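Local structure of putative membrane protein (Corynebacterium diphtheriae NCTC 13129, 3C8I) at the interface of chains A and B and the interface of chains A and C. The protein is of unknown function; the chain is the C-terminal part, belonging to the DUF3239 family, of a putative membrane protein. Numbering follows the deposited sequence. Chains: chain A/B/C, Putative membrane protein.

Contact 1: the interface of chains A and B. Residues chain A 103-104, 106-107, 110; chain B 79, 90, 135-136.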
loop_
_atom_site.group_PDB
_atom_site.type_symbol
_atom_site.label_atom_id
_atom_site.label_comp_id
_atom_site.label_asym_id
_atom_site.label_seq_id
_atom_site.Cartn_x
_atom_site.Cartn_y
_atom_site.Cartn_z
ATOM N N SER A 103 0.075 5.700 -0.821
ATOM C CA SER A 103 0.956 6.743 -0.277
ATOM C C SER A 103 1.835 6.255 0.903
ATOM O O SER A 103 3.007 6.659 1.012
ATOM C CB SER A 103 0.148 7.974 0.075
ATOM O OG SER A 103 -0.479 7.747 1.306
ATOM N N SER A 104 1.316 5.354 1.737
ATOM C CA SER A 104 2.118 4.802 2.843
ATOM C C SER A 104 3.302 4.020 2.266
ATOM O O SER A 104 4.423 4.128 2.759
ATOM C CB SER A 104 1.311 3.861 3.764
ATOM O OG SER A 104 0.432 4.549 4.595
ATOM N N ILE A 106 4.747 4.276 -0.838
ATOM C CA ILE A 106 5.700 5.091 -1.578
ATOM C C ILE A 106 6.498 5.970 -0.583
ATOM O O ILE A 106 7.716 6.118 -0.706
ATOM C CB ILE A 106 4.976 5.977 -2.662
ATOM C CG1 ILE A 106 4.215 5.121 -3.700
ATOM C CG2 ILE A 106 5.973 6.979 -3.327
ATOM C CD1 ILE A 106 5.066 4.184 -4.506
ATOM N N ALA A 107 5.814 6.532 0.416
ATOM C CA ALA A 107 6.478 7.365 1.419
ATOM C C ALA A 107 7.443 6.537 2.262
ATOM O O ALA A 107 8.551 6.992 2.547
ATOM C CB ALA A 107 5.448 8.102 2.309
ATOM N N GLU A 110 10.567 5.680 0.109
ATOM C CA GLU A 110 11.447 6.838 0.047
ATOM C C GLU A 110 12.260 7.044 1.336
ATOM O O GLU A 110 13.455 7.313 1.251
ATOM C CB GLU A 110 10.699 8.125 -0.315
ATOM C CG GLU A 110 10.119 8.135 -1.698
ATOM C CD GLU A 110 9.659 9.510 -2.186
ATOM O OE1 GLU A 110 10.071 10.545 -1.605
ATOM O OE2 GLU A 110 8.865 9.542 -3.162
ATOM N N GLN B 79 5.084 8.282 7.933
ATOM C CA GLN B 79 6.382 7.998 7.349
ATOM C C GLN B 79 7.216 9.247 7.391
ATOM O O GLN B 79 6.726 10.340 7.097
ATOM C CB GLN B 79 6.250 7.492 5.896
ATOM C CG GLN B 79 5.273 6.293 5.749
ATOM C CD GLN B 79 5.576 5.132 6.667
ATOM O OE1 GLN B 79 6.730 4.839 6.959
ATOM N NE2 GLN B 79 4.528 4.451 7.123
ATOM N N GLN B 90 4.147 11.795 5.405
ATOM C CA GLN B 90 2.905 11.080 5.160
ATOM C C GLN B 90 2.323 10.701 6.499
ATOM O O GLN B 90 3.065 10.281 7.378
ATOM C CB GLN B 90 3.174 9.809 4.324
ATOM C CG GLN B 90 1.899 9.049 3.858
ATOM C CD GLN B 90 1.276 8.161 4.901
ATOM O OE1 GLN B 90 0.056 7.913 4.861
ATOM N NE2 GLN B 90 2.059 7.682 5.834
ATOM N N LYS B 135 1.903 14.928 -3.265
ATOM C CA LYS B 135 2.219 13.526 -3.574
ATOM C C LYS B 135 1.781 12.478 -2.554
ATOM O O LYS B 135 1.620 11.322 -2.918
ATOM C CB LYS B 135 3.698 13.359 -3.951
ATOM C CG LYS B 135 4.693 13.500 -2.845
ATOM C CD LYS B 135 6.125 13.593 -3.395
ATOM C CE LYS B 135 6.661 12.267 -3.930
ATOM N NZ LYS B 135 8.097 12.134 -3.575
ATOM N N PHE B 136 1.599 12.846 -1.279
ATOM C CA PHE B 136 1.178 11.889 -0.250
ATOM C C PHE B 136 -0.133 12.285 0.462
ATOM O O PHE B 136 -0.403 11.829 1.574
ATOM C CB PHE B 136 2.282 11.691 0.794
ATOM C CG PHE B 136 3.581 11.194 0.227
ATOM C CD1 PHE B 136 3.600 10.155 -0.714
ATOM C CD2 PHE B 136 4.787 11.784 0.597
ATOM C CE1 PHE B 136 4.806 9.701 -1.248
ATOM C CE2 PHE B 136 6.000 11.329 0.085
ATOM C CZ PHE B 136 6.011 10.287 -0.842
HETATM O O HOH W 1 1.552 5.421 6.928
HETATM O O HOH W 2 -1.789 9.369 2.714
#

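Contact 2: the interface of chains A and C. Residues chain A 94, 98-100; chain C 52, 76-77, 92.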
loop_
_atom_site.group_PDB
_atom_site.type_symbol
_atom_site.label_atom_id
_atom_site.label_comp_id
_atom_site.label_asym_id
_atom_site.label_seq_id
_atom_site.Cartn_x
_atom_site.Cartn_y
_atom_site.Cartn_z
ATOM N N MET A 94 12.482 -0.217 -11.695
ATOM C CA MET A 94 11.043 -0.293 -11.869
ATOM C C MET A 94 10.389 0.536 -10.773
ATOM O O MET A 94 10.535 0.217 -9.585
ATOM C CB MET A 94 10.585 -1.751 -11.787
ATOM C CG MET A 94 9.086 -1.924 -11.903
ATOM S SD MET A 94 8.596 -3.665 -11.621
ATOM C CE MET A 94 8.284 -3.509 -9.894
ATOM N N TRP A 98 4.266 1.483 -9.984
ATOM C CA TRP A 98 3.741 0.529 -10.947
ATOM C C TRP A 98 3.049 -0.656 -10.293
ATOM O O TRP A 98 2.093 -1.192 -10.883
ATOM C CB TRP A 98 4.807 0.036 -11.923
ATOM C CG TRP A 98 5.184 1.013 -12.997
ATOM C CD1 TRP A 98 4.706 2.273 -13.188
ATOM C CD2 TRP A 98 6.142 0.790 -14.021
ATOM N NE1 TRP A 98 5.301 2.838 -14.292
ATOM C CE2 TRP A 98 6.195 1.951 -14.812
ATOM C CE3 TRP A 98 6.978 -0.276 -14.336
ATOM C CZ2 TRP A 98 7.042 2.070 -15.923
ATOM C CZ3 TRP A 98 7.812 -0.158 -15.444
ATOM C CH2 TRP A 98 7.834 1.021 -16.221
ATOM N N ALA A 99 3.515 -1.089 -9.118
ATOM C CA ALA A 99 2.857 -2.154 -8.384
ATOM C C ALA A 99 1.688 -1.602 -7.568
ATOM O O ALA A 99 0.593 -2.159 -7.609
ATOM C CB ALA A 99 3.843 -2.890 -7.481
ATOM N N THR A 100 1.935 -0.525 -6.823
ATOM C CA THR A 100 0.893 0.209 -6.087
ATOM C C THR A 100 1.327 1.636 -5.803
ATOM O O THR A 100 2.469 1.854 -5.365
ATOM C CB THR A 100 0.494 -0.453 -4.744
ATOM O OG1 THR A 100 -0.379 0.437 -4.032
ATOM C CG2 THR A 100 1.670 -0.774 -3.894
ATOM N N ARG C 52 -7.985 -3.515 -10.903
ATOM C CA ARG C 52 -7.199 -2.408 -10.408
ATOM C C ARG C 52 -7.816 -1.085 -10.809
ATOM O O ARG C 52 -8.170 -0.880 -11.964
ATOM C CB ARG C 52 -5.787 -2.470 -10.985
ATOM C CG ARG C 52 -4.874 -1.382 -10.510
ATOM C CD ARG C 52 -3.457 -1.538 -11.082
ATOM N NE ARG C 52 -2.562 -0.492 -10.593
ATOM C CZ ARG C 52 -1.235 -0.570 -10.547
ATOM N NH1 ARG C 52 -0.616 -1.647 -11.011
ATOM N NH2 ARG C 52 -0.515 0.451 -10.060
ATOM N N VAL C 76 2.919 -7.285 -12.849
ATOM C CA VAL C 76 4.178 -6.672 -12.438
ATOM C C VAL C 76 4.664 -7.234 -11.113
ATOM O O VAL C 76 5.878 -7.442 -10.951
ATOM C CB VAL C 76 4.128 -5.123 -12.482
ATOM C CG1 VAL C 76 3.295 -4.554 -11.368
ATOM C CG2 VAL C 76 5.554 -4.532 -12.474
ATOM N N THR C 77 3.748 -7.556 -10.202
ATOM C CA THR C 77 4.128 -8.106 -8.906
ATOM C C THR C 77 3.015 -8.998 -8.460
ATOM O O THR C 77 1.889 -8.918 -9.008
ATOM C CB THR C 77 4.344 -7.007 -7.789
ATOM O OG1 THR C 77 3.168 -6.194 -7.662
ATOM C CG2 THR C 77 5.537 -6.112 -8.108
ATOM N N SER C 92 -0.773 -7.675 -9.107
ATOM C CA SER C 92 -0.947 -6.315 -9.669
ATOM C C SER C 92 -0.680 -6.270 -11.167
ATOM O O SER C 92 0.477 -6.442 -11.595
ATOM C CB SER C 92 -0.018 -5.292 -9.019
ATOM O OG SER C 92 -0.263 -5.220 -7.641
#

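Contact 1: the interface of chains A and B
One face of helix 103-112 of chain A packs against strands 70-80 and 90-95 of chain B and the loop that carries B:Phe136. A:Ala107 sits at the centre of the patch. Its methyl CB lies over the face of the B:Phe136 ring, 3.8 Å from the ring centroid, in a CH-pi contact, and also meets the aliphatic CB of B:Gln90 at 3.5 Å and that of B:Gln79. The opposite face of the phenyl ring is backed by CG of its own neighbour B:Lys135, so the ring lies between its own chain's lysine and the methyl of A:Ala107. At the ring edge, in plane, come CG2 of A:Ile106, whose side chain runs at about a right angle to that of B:Phe136, and the carboxylate carbon CD of A:Glu110, whose carboxylate plane is turned 64° from the ring.

A:Glu110 and B:Lys135 meet tip to tip in a salt bridge, with the lysine amine NZ 2.7 Å from OE2, on the syn lone pair of that oxygen. The second carboxylate oxygen, OE1, makes a weaker bond to the same NZ.

Water joins the polar rim. B:Gln90 has CG anti to its backbone N (chi1 -173°) and bends at chi2, which lays its amide alongside A:Ser103 and A:Ser104. One water links A:Ser104 OG with the amide nitrogens of B:Gln79 and B:Gln90, standing 2.6 Å from B:Gln90 NE2. The other joins A:Ser103 OG, B:Gln90 OE1 and the backbone oxygen of B:Phe136, with 3.0 Å from the water to B:Phe136 O.

Contact 2: the interface of chains A and C
The guanidinium of C:Arg52 meets chain A through its edge: the carbonyl carbon of A:Trp98 lies there, in plane, and the attached oxygen receives the bonds. C:Arg52 NH1 donates to A:Trp98 O at 2.8 Å with 160° at the hydrogen, and this oxygen is only 4° out of the guanidinium plane. Seen from the acceptor, NH1 is tilted from the carbonyl plane. The second terminal nitrogen, NH2, adds a weak, more bent bond to the same oxygen, 3.2 Å from A:Trp98 O. The arginine is extended from CG to NE, with CG anti to its backbone N (chi1 -179°), and this straight arm carries the group from strand 47-54 to the backbone of chain A. The bonds go to the main-chain oxygen of A:Trp98, not to its indole.

One residue on, A:Ala99 O accepts a hydrogen bond from the hydroxyl of C:Ser92, OG to O 3.2 Å, with the donor tilted from the carbonyl plane. Two successive carbonyls of chain A are thus held by separate side chains of chain C.

Beside these polar bonds runs a small apolar strip. The methyl CB of A:Ala99 lies against C:Thr77, 3.7 Å from CG2 and nearer still to the hydroxyl OG1. C:Val76 sends its branches to different targets: CG1 rests by A:Ala99 CA at 3.9 Å, while CG2 touches the thioether SD of A:Met94 at 3.3 Å. The methionine side chain crosses the valine obliquely.

In the fold, chain A offers strand 91-95, the 3-10 helix 96-98 and the loop after it, and chain C receives them on strands 47-54, 70-80 and 90-95.

The C-alpha centres of contact 1 and contact 2 are about 16 Å apart. On chain A they follow one another in sequence: contact 2 uses the stretch from strand 91-95 into the loop beyond 3-10 helix 96-98, and contact 1 the helix 103-112 just after. On the partner chains both draw on strands 70-80 and 90-95, though through different residues, so the equivalent strands of two copies receive different parts of chain A. Chain A therefore touches two copies at once through adjoining segments. The deposited assembly has four copies, and this arrangement may not be the one adopted at the membrane.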